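Long-range contacts in elongation factor G (Thermus thermophilus, PDB 1WDT), which binds GTP with magnesium and, like other translational GTPases, probably hydrolyses it to support the elongation step of protein synthesis: residues Tyr302-Arg307 and Gly345-Val350; Pro283-Val288 and Gly359-Gln364; His477-Asp482 and Ser548-Gln553. All blocks are in the same frame, centred on the assembly; numbering follows the deposited sequence.

Contact 1: Tyr302-Arg307 and Gly345-Val350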
ATOM      1  N   TYR A 302     -17.383   3.716   2.335  1.00 15.71           N
ATOM      2  CA  TYR A 302     -17.319   4.628   1.200  1.00 12.00           C
ATOM      3  C   TYR A 302     -17.451   3.814  -0.089  1.00 15.88           C
ATOM      4  O   TYR A 302     -16.616   2.965  -0.390  1.00 12.18           O
ATOM      5  CB  TYR A 302     -15.994   5.399   1.231  1.00 18.36           C
ATOM      6  CG  TYR A 302     -15.900   6.334   2.416  1.00 24.90           C
ATOM      7  CD1 TYR A 302     -15.986   7.714   2.248  1.00 30.21           C
ATOM      8  CD2 TYR A 302     -15.821   5.834   3.715  1.00 13.45           C
ATOM      9  CE1 TYR A 302     -16.006   8.573   3.343  1.00 29.99           C
ATOM     10  CE2 TYR A 302     -15.845   6.686   4.820  1.00 21.89           C
ATOM     11  CZ  TYR A 302     -15.940   8.050   4.626  1.00 25.02           C
ATOM     12  OH  TYR A 302     -15.999   8.887   5.713  1.00 38.03           O
ATOM     13  N   LEU A 303     -18.506   4.080  -0.849  1.00 14.85           N
ATOM     14  CA  LEU A 303     -18.744   3.345  -2.080  1.00 18.42           C
ATOM     15  C   LEU A 303     -18.603   4.195  -3.325  1.00 12.48           C
ATOM     16  O   LEU A 303     -18.913   5.377  -3.321  1.00 17.28           O
ATOM     17  CB  LEU A 303     -20.163   2.756  -2.093  1.00 18.64           C
ATOM     18  CG  LEU A 303     -20.755   2.104  -0.842  1.00 38.23           C
ATOM     19  CD1 LEU A 303     -21.971   1.286  -1.257  1.00 31.29           C
ATOM     20  CD2 LEU A 303     -19.733   1.213  -0.155  1.00 31.67           C
ATOM     21  N   ARG A 304     -18.123   3.573  -4.391  1.00 14.25           N
ATOM     22  CA  ARG A 304     -18.025   4.239  -5.672  1.00 12.42           C
ATOM     23  C   ARG A 304     -19.100   3.555  -6.499  1.00 10.46           C
ATOM     24  O   ARG A 304     -19.118   2.335  -6.584  1.00 10.54           O
ATOM     25  CB  ARG A 304     -16.669   4.001  -6.346  1.00 17.83           C
ATOM     26  CG  ARG A 304     -16.711   4.241  -7.857  1.00  9.83           C
ATOM     27  CD  ARG A 304     -17.154   5.667  -8.183  1.00  9.59           C
ATOM     28  NE  ARG A 304     -17.678   5.795  -9.544  1.00 15.62           N
ATOM     29  CZ  ARG A 304     -16.939   5.830 -10.651  1.00 17.25           C
ATOM     30  NH1 ARG A 304     -15.616   5.752 -10.588  1.00 13.10           N
ATOM     31  NH2 ARG A 304     -17.534   5.940 -11.834  1.00 15.59           N
ATOM     32  N   LEU A 305     -20.012   4.322  -7.076  1.00  9.45           N
ATOM     33  CA  LEU A 305     -21.032   3.716  -7.916  1.00 12.10           C
ATOM     34  C   LEU A 305     -20.504   3.878  -9.328  1.00 10.39           C
ATOM     35  O   LEU A 305     -20.471   4.984  -9.868  1.00 12.27           O
ATOM     36  CB  LEU A 305     -22.371   4.432  -7.750  1.00  8.18           C
ATOM     37  CG  LEU A 305     -23.580   3.934  -8.557  1.00 13.45           C
ATOM     38  CD1 LEU A 305     -23.956   2.499  -8.147  1.00  5.11           C
ATOM     39  CD2 LEU A 305     -24.761   4.895  -8.320  1.00  5.22           C
ATOM     40  N   TYR A 306     -20.052   2.771  -9.902  1.00 10.91           N
ATOM     41  CA  TYR A 306     -19.495   2.761 -11.252  1.00 16.38           C
ATOM     42  C   TYR A 306     -20.558   2.819 -12.337  1.00 19.04           C
ATOM     43  O   TYR A 306     -20.300   3.299 -13.442  1.00 18.86           O
ATOM     44  CB  TYR A 306     -18.686   1.484 -11.473  1.00 13.96           C
ATOM     45  CG  TYR A 306     -17.461   1.346 -10.607  1.00 20.07           C
ATOM     46  CD1 TYR A 306     -16.349   2.169 -10.808  1.00 14.70           C
ATOM     47  CD2 TYR A 306     -17.390   0.358  -9.618  1.00 10.90           C
ATOM     48  CE1 TYR A 306     -15.188   2.004 -10.053  1.00 10.85           C
ATOM     49  CE2 TYR A 306     -16.241   0.187  -8.855  1.00 14.96           C
ATOM     50  CZ  TYR A 306     -15.139   1.014  -9.081  1.00 15.26           C
ATOM     51  OH  TYR A 306     -13.991   0.840  -8.350  1.00 17.92           O
ATOM     52  N   ARG A 307     -21.750   2.323 -12.028  1.00 13.96           N
ATOM     53  CA  ARG A 307     -22.811   2.287 -13.023  1.00 11.86           C
ATOM     54  C   ARG A 307     -24.188   2.154 -12.396  1.00 16.79           C
ATOM     55  O   ARG A 307     -24.349   1.556 -11.329  1.00  9.47           O
ATOM     56  CB  ARG A 307     -22.555   1.106 -13.961  1.00 19.66           C
ATOM     57  CG  ARG A 307     -23.469   0.999 -15.161  1.00 25.66           C
ATOM     58  CD  ARG A 307     -23.120  -0.266 -15.924  1.00 26.66           C
ATOM     59  NE  ARG A 307     -23.414  -1.467 -15.145  1.00 20.13           N
ATOM     60  CZ  ARG A 307     -22.856  -2.655 -15.354  1.00 23.49           C
ATOM     61  NH1 ARG A 307     -21.960  -2.801 -16.316  1.00 26.72           N
ATOM     62  NH2 ARG A 307     -23.209  -3.703 -14.616  1.00 21.73           N
ATOM     63  N   GLY A 345     -20.762   7.550 -10.971  1.00  8.99           N
ATOM     64  CA  GLY A 345     -19.782   8.609 -10.804  1.00 17.80           C
ATOM     65  C   GLY A 345     -19.821   9.071  -9.358  1.00 23.21           C
ATOM     66  O   GLY A 345     -18.831   9.547  -8.802  1.00 14.85           O
ATOM     67  N   PHE A 346     -20.986   8.921  -8.744  1.00 21.33           N
ATOM     68  CA  PHE A 346     -21.173   9.308  -7.356  1.00 14.04           C
ATOM     69  C   PHE A 346     -20.328   8.466  -6.398  1.00 14.26           C
ATOM     70  O   PHE A 346     -20.052   7.296  -6.651  1.00 15.99           O
ATOM     71  CB  PHE A 346     -22.640   9.136  -6.949  1.00 13.01           C
ATOM     72  CG  PHE A 346     -23.456  10.388  -7.040  1.00 13.71           C
ATOM     73  CD1 PHE A 346     -23.673  11.010  -8.268  1.00 10.83           C
ATOM     74  CD2 PHE A 346     -24.024  10.942  -5.893  1.00 11.72           C
ATOM     75  CE1 PHE A 346     -24.451  12.168  -8.352  1.00  2.37           C
ATOM     76  CE2 PHE A 346     -24.803  12.101  -5.965  1.00  8.48           C
ATOM     77  CZ  PHE A 346     -25.016  12.713  -7.197  1.00 14.26           C
ATOM     78  N   VAL A 347     -19.899   9.090  -5.309  1.00  8.50           N
ATOM     79  CA  VAL A 347     -19.181   8.394  -4.251  1.00 11.85           C
ATOM     80  C   VAL A 347     -20.162   8.532  -3.081  1.00 13.65           C
ATOM     81  O   VAL A 347     -20.609   9.630  -2.773  1.00  8.13           O
ATOM     82  CB  VAL A 347     -17.850   9.080  -3.901  1.00 13.86           C
ATOM     83  CG1 VAL A 347     -17.380   8.619  -2.528  1.00 12.85           C
ATOM     84  CG2 VAL A 347     -16.804   8.737  -4.962  1.00 10.04           C
ATOM     85  N   LEU A 348     -20.513   7.423  -2.447  1.00 12.31           N
ATOM     86  CA  LEU A 348     -21.466   7.459  -1.349  1.00 14.49           C
ATOM     87  C   LEU A 348     -20.881   7.031  -0.005  1.00 20.29           C
ATOM     88  O   LEU A 348     -19.919   6.264   0.052  1.00 18.68           O
ATOM     89  CB  LEU A 348     -22.655   6.555  -1.680  1.00  9.95           C
ATOM     90  CG  LEU A 348     -23.490   6.910  -2.913  1.00 15.44           C
ATOM     91  CD1 LEU A 348     -24.522   5.814  -3.162  1.00 18.51           C
ATOM     92  CD2 LEU A 348     -24.170   8.252  -2.705  1.00  8.85           C
ATOM     93  N   GLY A 349     -21.478   7.538   1.070  1.00 19.07           N
ATOM     94  CA  GLY A 349     -21.047   7.181   2.411  1.00 12.10           C
ATOM     95  C   GLY A 349     -22.186   6.429   3.082  1.00 19.86           C
ATOM     96  O   GLY A 349     -23.304   6.941   3.181  1.00 15.30           O
ATOM     97  N   VAL A 350     -21.921   5.211   3.534  1.00 17.97           N
ATOM     98  CA  VAL A 350     -22.951   4.404   4.181  1.00 10.67           C
ATOM     99  C   VAL A 350     -22.649   4.254   5.676  1.00 11.08           C
ATOM    100  O   VAL A 350     -21.694   3.581   6.061  1.00 15.94           O
ATOM    101  CB  VAL A 350     -23.034   2.995   3.547  1.00 15.28           C
ATOM    102  CG1 VAL A 350     -24.218   2.228   4.130  1.00 10.15           C
ATOM    103  CG2 VAL A 350     -23.146   3.110   2.024  1.00 14.02           C
TER
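In Arg304 the side chain sets out with CG opposite the backbone N (chi1 159°) and then bends at chi2 (59°), which folds it over so that the guanidinium lies beside Gly345, NH2 being 3.6 Å from Gly345 CA. The framework is an antiparallel ladder in the beta barrel of domain 2, where 347-350, an outermost strand of the sheet, pairs with 302-307. Leu303 and Leu348 form its hydrogen-bonded pair, with Leu303 N to Leu348 O at 2.8 Å and Leu348 N to Leu303 O at 2.7 Å; Tyr302-Gly349 and Arg304-Val347 are the non-hydrogen-bonded pairs that flank it. Beyond the last pair, Leu305 N still reaches Phe346 O at 3.0 Å in an almost straight bond (178°).

Leu305 O is gripped twice. Gly345 N comes in nearly along the C=O axis at 2.8 Å, whereas Arg304 NE donates from above the carbonyl plane at 2.9 Å. Glycine suits position 345 because its backbone angles would jam a CB against the preceding carbonyl. The rest of the guanidinium turns to the GTP-binding domain: NH2 forms a salt bridge with Asp99 and NH1 bonds to Ala97 O at the end of helix 88-97, tying the two domains together. Tyr306 reaches one face of the Arg304 guanidinium with a ring atom, CD1, 3.6 Å above its centre; the ring is well tilted, not laid flat on it. On the sheet face carrying Leu303 and Leu348, the side chains of Leu303 and Val350 slant across each other, Leu303 CG 3.9 Å from Val350 CG2.

Contact 2: Pro283-Val288 and Gly359-Gln364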
ATOM      1  N   PRO A 283     -27.288  -2.029 -15.100  1.00 20.40           N
ATOM      2  CA  PRO A 283     -27.685  -2.117 -13.691  1.00 27.02           C
ATOM      3  C   PRO A 283     -26.594  -1.654 -12.721  1.00 25.27           C
ATOM      4  O   PRO A 283     -25.406  -1.646 -13.057  1.00 21.55           O
ATOM      5  CB  PRO A 283     -28.046  -3.594 -13.527  1.00 20.81           C
ATOM      6  CG  PRO A 283     -27.119  -4.265 -14.480  1.00 23.48           C
ATOM      7  CD  PRO A 283     -27.179  -3.371 -15.701  1.00 18.76           C
ATOM      8  N   PRO A 284     -26.989  -1.255 -11.504  1.00 22.52           N
ATOM      9  CA  PRO A 284     -26.049  -0.788 -10.485  1.00 17.70           C
ATOM     10  C   PRO A 284     -24.839  -1.700 -10.265  1.00 16.72           C
ATOM     11  O   PRO A 284     -24.969  -2.920 -10.156  1.00 15.48           O
ATOM     12  CB  PRO A 284     -26.928  -0.670  -9.244  1.00 21.70           C
ATOM     13  CG  PRO A 284     -28.245  -0.240  -9.821  1.00 17.61           C
ATOM     14  CD  PRO A 284     -28.380  -1.161 -11.020  1.00 24.48           C
ATOM     15  N   LEU A 285     -23.659  -1.086 -10.245  1.00 15.62           N
ATOM     16  CA  LEU A 285     -22.395  -1.777 -10.008  1.00 12.20           C
ATOM     17  C   LEU A 285     -21.612  -0.825  -9.117  1.00 13.45           C
ATOM     18  O   LEU A 285     -21.426   0.341  -9.462  1.00 11.69           O
ATOM     19  CB  LEU A 285     -21.625  -2.025 -11.317  1.00 11.62           C
ATOM     20  CG  LEU A 285     -20.261  -2.733 -11.174  1.00 15.83           C
ATOM     21  CD1 LEU A 285     -20.448  -4.064 -10.469  1.00 15.88           C
ATOM     22  CD2 LEU A 285     -19.617  -2.952 -12.539  1.00 20.26           C
ATOM     23  N   ALA A 286     -21.166  -1.317  -7.969  1.00 16.03           N
ATOM     24  CA  ALA A 286     -20.434  -0.481  -7.024  1.00  9.38           C
ATOM     25  C   ALA A 286     -19.375  -1.279  -6.291  1.00 17.24           C
ATOM     26  O   ALA A 286     -19.297  -2.498  -6.422  1.00 16.16           O
ATOM     27  CB  ALA A 286     -21.410   0.140  -6.009  1.00  6.80           C
ATOM     28  N   LYS A 287     -18.557  -0.575  -5.514  1.00 15.89           N
ATOM     29  CA  LYS A 287     -17.499  -1.204  -4.744  1.00 15.86           C
ATOM     30  C   LYS A 287     -17.131  -0.340  -3.532  1.00 11.05           C
ATOM     31  O   LYS A 287     -17.109   0.883  -3.619  1.00 13.57           O
ATOM     32  CB  LYS A 287     -16.258  -1.411  -5.627  1.00 21.87           C
ATOM     33  CG  LYS A 287     -15.119  -2.157  -4.944  1.00 19.72           C
ATOM     34  CD  LYS A 287     -13.905  -2.317  -5.857  1.00 25.75           C
ATOM     35  CE  LYS A 287     -12.787  -3.053  -5.139  1.00 29.17           C
ATOM     36  NZ  LYS A 287     -11.701  -3.493  -6.054  1.00 20.45           N
ATOM     37  N   VAL A 288     -16.864  -0.992  -2.404  1.00 14.45           N
ATOM     38  CA  VAL A 288     -16.443  -0.297  -1.190  1.00 16.08           C
ATOM     39  C   VAL A 288     -14.937  -0.103  -1.387  1.00 13.41           C
ATOM     40  O   VAL A 288     -14.178  -1.070  -1.349  1.00 13.16           O
ATOM     41  CB  VAL A 288     -16.681  -1.167   0.063  1.00  9.31           C
ATOM     42  CG1 VAL A 288     -16.247  -0.399   1.319  1.00 10.84           C
ATOM     43  CG2 VAL A 288     -18.157  -1.563   0.153  1.00 10.35           C
ATOM     44  N   GLY A 359     -13.175  -3.550  -0.458  1.00 15.46           N
ATOM     45  CA  GLY A 359     -13.026  -4.558  -1.498  1.00 15.50           C
ATOM     46  C   GLY A 359     -14.309  -5.255  -1.915  1.00 19.72           C
ATOM     47  O   GLY A 359     -14.357  -5.903  -2.965  1.00 15.12           O
ATOM     48  N   MET A 360     -15.352  -5.130  -1.102  1.00 12.04           N
ATOM     49  CA  MET A 360     -16.625  -5.767  -1.407  1.00 11.75           C
ATOM     50  C   MET A 360     -17.304  -5.119  -2.597  1.00 11.63           C
ATOM     51  O   MET A 360     -17.364  -3.898  -2.704  1.00 12.94           O
ATOM     52  CB  MET A 360     -17.554  -5.728  -0.188  1.00  7.97           C
ATOM     53  CG  MET A 360     -17.244  -6.811   0.841  1.00 12.60           C
ATOM     54  SD  MET A 360     -18.309  -6.737   2.308  1.00 19.74           S
ATOM     55  CE  MET A 360     -19.917  -7.011   1.579  1.00 15.96           C
ATOM     56  N   VAL A 361     -17.796  -5.951  -3.506  1.00 16.12           N
ATOM     57  CA  VAL A 361     -18.484  -5.475  -4.695  1.00  8.94           C
ATOM     58  C   VAL A 361     -19.984  -5.516  -4.387  1.00 17.31           C
ATOM     59  O   VAL A 361     -20.442  -6.415  -3.680  1.00  7.79           O
ATOM     60  CB  VAL A 361     -18.173  -6.393  -5.898  1.00 23.26           C
ATOM     61  CG1 VAL A 361     -18.865  -5.877  -7.148  1.00 25.45           C
ATOM     62  CG2 VAL A 361     -16.652  -6.479  -6.105  1.00 16.26           C
ATOM     63  N   LEU A 362     -20.731  -4.536  -4.895  1.00 15.33           N
ATOM     64  CA  LEU A 362     -22.191  -4.447  -4.696  1.00 15.65           C
ATOM     65  C   LEU A 362     -22.845  -4.392  -6.078  1.00 20.71           C
ATOM     66  O   LEU A 362     -22.294  -3.807  -7.005  1.00 13.36           O
ATOM     67  CB  LEU A 362     -22.575  -3.173  -3.924  1.00 15.62           C
ATOM     68  CG  LEU A 362     -22.225  -2.929  -2.446  1.00 20.35           C
ATOM     69  CD1 LEU A 362     -23.064  -3.813  -1.569  1.00 32.18           C
ATOM     70  CD2 LEU A 362     -20.756  -3.175  -2.200  1.00 16.92           C
ATOM     71  N   TRP A 363     -24.033  -4.961  -6.223  1.00 11.49           N
ATOM     72  CA  TRP A 363     -24.656  -4.953  -7.538  1.00 17.67           C
ATOM     73  C   TRP A 363     -26.140  -5.280  -7.514  1.00 18.52           C
ATOM     74  O   TRP A 363     -26.700  -5.635  -6.480  1.00 14.30           O
ATOM     75  CB  TRP A 363     -23.953  -6.001  -8.412  1.00 18.32           C
ATOM     76  CG  TRP A 363     -24.249  -7.409  -7.959  1.00 15.38           C
ATOM     77  CD1 TRP A 363     -25.326  -8.170  -8.314  1.00 24.97           C
ATOM     78  CD2 TRP A 363     -23.527  -8.176  -6.977  1.00 21.91           C
ATOM     79  NE1 TRP A 363     -25.328  -9.353  -7.613  1.00 14.63           N
ATOM     80  CE2 TRP A 363     -24.238  -9.384  -6.785  1.00 17.41           C
ATOM     81  CE3 TRP A 363     -22.352  -7.957  -6.238  1.00 19.77           C
ATOM     82  CZ2 TRP A 363     -23.816 -10.373  -5.881  1.00 21.43           C
ATOM     83  CZ3 TRP A 363     -21.931  -8.940  -5.339  1.00 11.10           C
ATOM     84  CH2 TRP A 363     -22.664 -10.133  -5.170  1.00 18.36           C
ATOM     85  N   GLN A 364     -26.761  -5.149  -8.681  1.00 18.92           N
ATOM     86  CA  GLN A 364     -28.157  -5.519  -8.887  1.00 23.72           C
ATOM     87  C   GLN A 364     -28.088  -6.350 -10.164  1.00 27.63           C
ATOM     88  O   GLN A 364     -27.257  -6.079 -11.033  1.00 25.16           O
ATOM     89  CB  GLN A 364     -29.055  -4.299  -9.108  1.00 21.11           C
ATOM     90  CG  GLN A 364     -29.459  -3.579  -7.836  1.00 16.20           C
ATOM     91  CD  GLN A 364     -30.501  -2.520  -8.089  1.00 20.43           C
ATOM     92  OE1 GLN A 364     -30.914  -1.809  -7.176  1.00 26.83           O
ATOM     93  NE2 GLN A 364     -30.941  -2.410  -9.337  1.00 24.67           N
TER
HETATM   94  O   HOH W   1     -24.182  -4.904 -11.956  1.00 31.48           O
HETATM   95  O   HOH W   2     -12.915  -6.078  -5.242  1.00 20.92           O
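Pro284 O draws three groups at once: Gln364 N donates a hydrogen bond of 3.2 Å to it, the CA-H of Trp363 approaches with CA at 3.3 Å, and a water stands 2.8 Å away. This lies at the end of an antiparallel ladder that joins 285-294, the first strand of the domain 2 beta barrel, to 361-363, the last. Ala286 and Leu362 are its hydrogen-bonded pair, bonded in both directions. Leu285-Trp363 and Lys287-Val361 are the non-hydrogen-bonded pairs on either side.

The side chain of Gln364 slants across the ring of Pro284, with its CB 3.7 Å from Pro284 CD. A glycine here would probably keep the backbone bond but leave the buried proline ring without the methylenes packed against it. Alanine suits position 286, its small methyl fitting beside the neighbouring strand, with Ala286 CB 4.1 Å from Leu362 CB. Farther on, Val288 CG2 touches Leu362 CD2 at 3.9 Å, an apolar meeting of two branched side chains on that face.

Lys287, with CG trans to its own N (chi1 -176°) and the rest fully extended, runs past Gly359 so that NZ reaches Glu96 in a salt bridge and Pro374 O in a hydrogen bond. Gly359, whose backbone angles call for a glycine, closes the ladder by donating its N-H to Val288 O. A second water donates to Gly359 O at 2.7 Å and accepts a weak bond from Lys287 NZ at 3.0 Å.

Contact 3: His477-Asp482 and Ser548-Gln553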
ATOM      1  N   HIS A 477      -4.527 -49.877  33.843  1.00 97.16           N
ATOM      2  CA  HIS A 477      -3.457 -50.287  32.939  1.00 94.76           C
ATOM      3  C   HIS A 477      -2.283 -49.318  32.955  1.00 82.41           C
ATOM      4  O   HIS A 477      -2.402 -48.178  33.410  1.00 78.10           O
ATOM      5  CB  HIS A 477      -3.985 -50.422  31.505  1.00106.40           C
ATOM      6  CG  HIS A 477      -4.850 -51.626  31.289  1.00115.67           C
ATOM      7  ND1 HIS A 477      -4.381 -52.916  31.430  1.00117.86           N
ATOM      8  CD2 HIS A 477      -6.154 -51.738  30.940  1.00118.30           C
ATOM      9  CE1 HIS A 477      -5.358 -53.767  31.178  1.00118.07           C
ATOM     10  NE2 HIS A 477      -6.446 -53.078  30.878  1.00119.65           N
ATOM     11  N   GLY A 478      -1.146 -49.794  32.459  1.00 72.55           N
ATOM     12  CA  GLY A 478       0.046 -48.974  32.404  1.00 58.14           C
ATOM     13  C   GLY A 478       0.300 -48.494  30.990  1.00 45.98           C
ATOM     14  O   GLY A 478      -0.487 -48.755  30.079  1.00 39.69           O
ATOM     15  N   GLN A 479       1.403 -47.783  30.808  1.00 42.78           N
ATOM     16  CA  GLN A 479       1.780 -47.262  29.504  1.00 38.86           C
ATOM     17  C   GLN A 479       3.179 -47.754  29.189  1.00 36.18           C
ATOM     18  O   GLN A 479       4.028 -47.839  30.078  1.00 35.58           O
ATOM     19  CB  GLN A 479       1.760 -45.731  29.517  1.00 49.02           C
ATOM     20  CG  GLN A 479       0.368 -45.127  29.553  1.00 51.87           C
ATOM     21  CD  GLN A 479      -0.323 -45.170  28.201  1.00 64.76           C
ATOM     22  OE1 GLN A 479      -0.372 -46.209  27.543  1.00 66.20           O
ATOM     23  NE2 GLN A 479      -0.869 -44.035  27.784  1.00 67.43           N
ATOM     24  N   TYR A 480       3.420 -48.088  27.928  1.00 28.77           N
ATOM     25  CA  TYR A 480       4.736 -48.562  27.532  1.00 26.90           C
ATOM     26  C   TYR A 480       5.150 -48.104  26.139  1.00 20.90           C
ATOM     27  O   TYR A 480       4.425 -48.292  25.158  1.00 20.33           O
ATOM     28  CB  TYR A 480       4.800 -50.087  27.616  1.00 34.68           C
ATOM     29  CG  TYR A 480       6.158 -50.626  27.237  1.00 39.00           C
ATOM     30  CD1 TYR A 480       6.471 -50.912  25.906  1.00 29.89           C
ATOM     31  CD2 TYR A 480       7.154 -50.782  28.197  1.00 28.22           C
ATOM     32  CE1 TYR A 480       7.744 -51.338  25.545  1.00 20.05           C
ATOM     33  CE2 TYR A 480       8.435 -51.203  27.845  1.00 34.22           C
ATOM     34  CZ  TYR A 480       8.721 -51.477  26.517  1.00 26.19           C
ATOM     35  OH  TYR A 480       9.989 -51.863  26.160  1.00 26.53           O
ATOM     36  N   GLY A 481       6.332 -47.505  26.073  1.00 21.74           N
ATOM     37  CA  GLY A 481       6.865 -47.011  24.817  1.00 19.77           C
ATOM     38  C   GLY A 481       8.371 -47.142  24.851  1.00 26.57           C
ATOM     39  O   GLY A 481       9.005 -46.785  25.847  1.00 22.32           O
ATOM     40  N   ASP A 482       8.949 -47.646  23.764  1.00 21.41           N
ATOM     41  CA  ASP A 482      10.393 -47.854  23.681  1.00 17.94           C
ATOM     42  C   ASP A 482      10.883 -47.504  22.274  1.00 21.32           C
ATOM     43  O   ASP A 482      10.472 -48.122  21.295  1.00 14.25           O
ATOM     44  CB  ASP A 482      10.697 -49.318  24.006  1.00 19.38           C
ATOM     45  CG  ASP A 482      12.189 -49.633  24.021  1.00 33.63           C
ATOM     46  OD1 ASP A 482      12.528 -50.833  24.060  1.00 25.43           O
ATOM     47  OD2 ASP A 482      13.017 -48.698  24.005  1.00 25.99           O
ATOM     48  N   SER A 548       0.680 -47.381  23.626  1.00 30.80           N
ATOM     49  CA  SER A 548      -0.308 -46.467  23.048  1.00 37.95           C
ATOM     50  C   SER A 548       0.385 -45.305  22.342  1.00 28.26           C
ATOM     51  O   SER A 548       1.600 -45.138  22.449  1.00 35.76           O
ATOM     52  CB  SER A 548      -1.214 -45.905  24.150  1.00 28.14           C
ATOM     53  OG  SER A 548      -0.458 -45.099  25.038  1.00 25.84           O
ATOM     54  N   ASP A 549      -0.390 -44.492  21.634  1.00 28.99           N
ATOM     55  CA  ASP A 549       0.172 -43.347  20.941  1.00 30.59           C
ATOM     56  C   ASP A 549       0.860 -42.426  21.935  1.00 30.12           C
ATOM     57  O   ASP A 549       1.984 -41.971  21.705  1.00 28.62           O
ATOM     58  CB  ASP A 549      -0.917 -42.560  20.211  1.00 43.73           C
ATOM     59  CG  ASP A 549      -1.442 -43.282  18.992  1.00 44.58           C
ATOM     60  OD1 ASP A 549      -0.627 -43.870  18.251  1.00 49.68           O
ATOM     61  OD2 ASP A 549      -2.668 -43.245  18.764  1.00 53.45           O
ATOM     62  N   LEU A 550       0.180 -42.158  23.043  1.00 22.96           N
ATOM     63  CA  LEU A 550       0.714 -41.274  24.069  1.00 27.32           C
ATOM     64  C   LEU A 550       2.073 -41.755  24.569  1.00 23.79           C
ATOM     65  O   LEU A 550       3.026 -40.977  24.636  1.00 23.79           O
ATOM     66  CB  LEU A 550      -0.289 -41.159  25.228  1.00 37.27           C
ATOM     67  CG  LEU A 550       0.039 -40.304  26.461  1.00 46.93           C
ATOM     68  CD1 LEU A 550       0.911 -41.102  27.419  1.00 61.84           C
ATOM     69  CD2 LEU A 550       0.718 -39.006  26.045  1.00 41.73           C
ATOM     70  N   ALA A 551       2.157 -43.041  24.903  1.00 28.11           N
ATOM     71  CA  ALA A 551       3.392 -43.652  25.393  1.00 22.86           C
ATOM     72  C   ALA A 551       4.554 -43.469  24.410  1.00 26.36           C
ATOM     73  O   ALA A 551       5.667 -43.114  24.808  1.00 28.59           O
ATOM     74  CB  ALA A 551       3.160 -45.141  25.649  1.00 23.97           C
ATOM     75  N   PHE A 552       4.300 -43.715  23.127  1.00 21.84           N
ATOM     76  CA  PHE A 552       5.346 -43.562  22.125  1.00 23.37           C
ATOM     77  C   PHE A 552       5.692 -42.109  21.845  1.00 20.08           C
ATOM     78  O   PHE A 552       6.850 -41.789  21.580  1.00 26.37           O
ATOM     79  CB  PHE A 552       4.975 -44.298  20.833  1.00 19.06           C
ATOM     80  CG  PHE A 552       5.392 -45.744  20.837  1.00 21.82           C
ATOM     81  CD1 PHE A 552       4.458 -46.757  21.022  1.00 21.02           C
ATOM     82  CD2 PHE A 552       6.739 -46.086  20.711  1.00 17.20           C
ATOM     83  CE1 PHE A 552       4.861 -48.091  21.084  1.00 28.81           C
ATOM     84  CE2 PHE A 552       7.151 -47.416  20.772  1.00 16.50           C
ATOM     85  CZ  PHE A 552       6.211 -48.420  20.959  1.00 22.91           C
ATOM     86  N   GLN A 553       4.700 -41.224  21.899  1.00 24.71           N
ATOM     87  CA  GLN A 553       4.970 -39.807  21.688  1.00 24.91           C
ATOM     88  C   GLN A 553       5.959 -39.383  22.773  1.00 23.69           C
ATOM     89  O   GLN A 553       6.971 -38.730  22.499  1.00 25.19           O
ATOM     90  CB  GLN A 553       3.690 -38.980  21.819  1.00 30.22           C
ATOM     91  CG  GLN A 553       2.660 -39.236  20.737  1.00 40.28           C
ATOM     92  CD  GLN A 553       1.445 -38.333  20.864  1.00 55.41           C
ATOM     93  OE1 GLN A 553       0.703 -38.401  21.843  1.00 54.57           O
ATOM     94  NE2 GLN A 553       1.241 -37.476  19.871  1.00 69.86           N
TER
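Strand 479-482 and helix 549-553 run at 42° to each other with their axes 6.5 Å apart, an approach made possible at Gly481, where Gly481 CA lies 4.6 Å from Phe552 CA. Any CB at Gly481 would collide with Ala551 O and press on Phe552 N, which explains the glycine. In its place the bare CA sits over the face of the Phe552 ring in a CH-pi contact, 4.1 Å from the centroid and only 9° off the ring normal. The same ring turns its edge to the next residue: Asp482 O lies near the ring plane, 3.4 Å from Phe552 CE2.

One residue earlier the helix offers a small side chain, and the Ala551 methyl, CB, rests 3.4 Å from Tyr480 O, a carbonyl that also accepts a hydrogen bond from Ser547 OG. Ser548 is the N-cap, just before the helix. With OG tucked between the backbone N and the carbonyl carbon (chi1 65°), the hydroxyl accepts a weak capping bond of 3.3 Å from Ala551 N. Gln479 bends at chi2 and brings its amide group up to the same hydroxyl, Gln479 CD lying 3.2 Å from Ser548 OG, while the side chains of Gln479 and Leu550 cross at about a right angle.

Tyr480 and Asp482 leave the strand on the side away from the helix. There Tyr480 OH bonds to Lys469 and Ser541, and the Asp482 carboxylate to Ser541 and Gln467, so the hydroxyl of Tyr480 and both carboxylate oxygens of Asp482 have partners there. Phe552 also touches Ile512 of helix 509-520. Helices laid against a sheet in this way, with glycine and alanine allowing close approach, form the layered alpha/beta architecture of domain IV, which belongs to the S5-like fold group.

Overall arrangement
Contacts 1 and 2 are two ladders of a single sheet in domain 2, their centres 9 Å apart, separated by the pairing of strands 285-294 and 298-307. Between the two, Tyr306 N probably donates to Leu285 O at 2.8 Å, Arg307 NE to Pro283 O at 2.9 Å, and Leu303 CD2 packs on Val288 CG2 at 3.2 Å; Tyr306 and Arg307 together face Leu285 in a classic beta bulge. Along the chain, contact 2 brackets contact 1. Contact 3 belongs to domain IV, its centre about 64 Å from that of contact 1 and about 58 Å from that of contact 2, with no touch. All three lie away from the GTP and magnesium site.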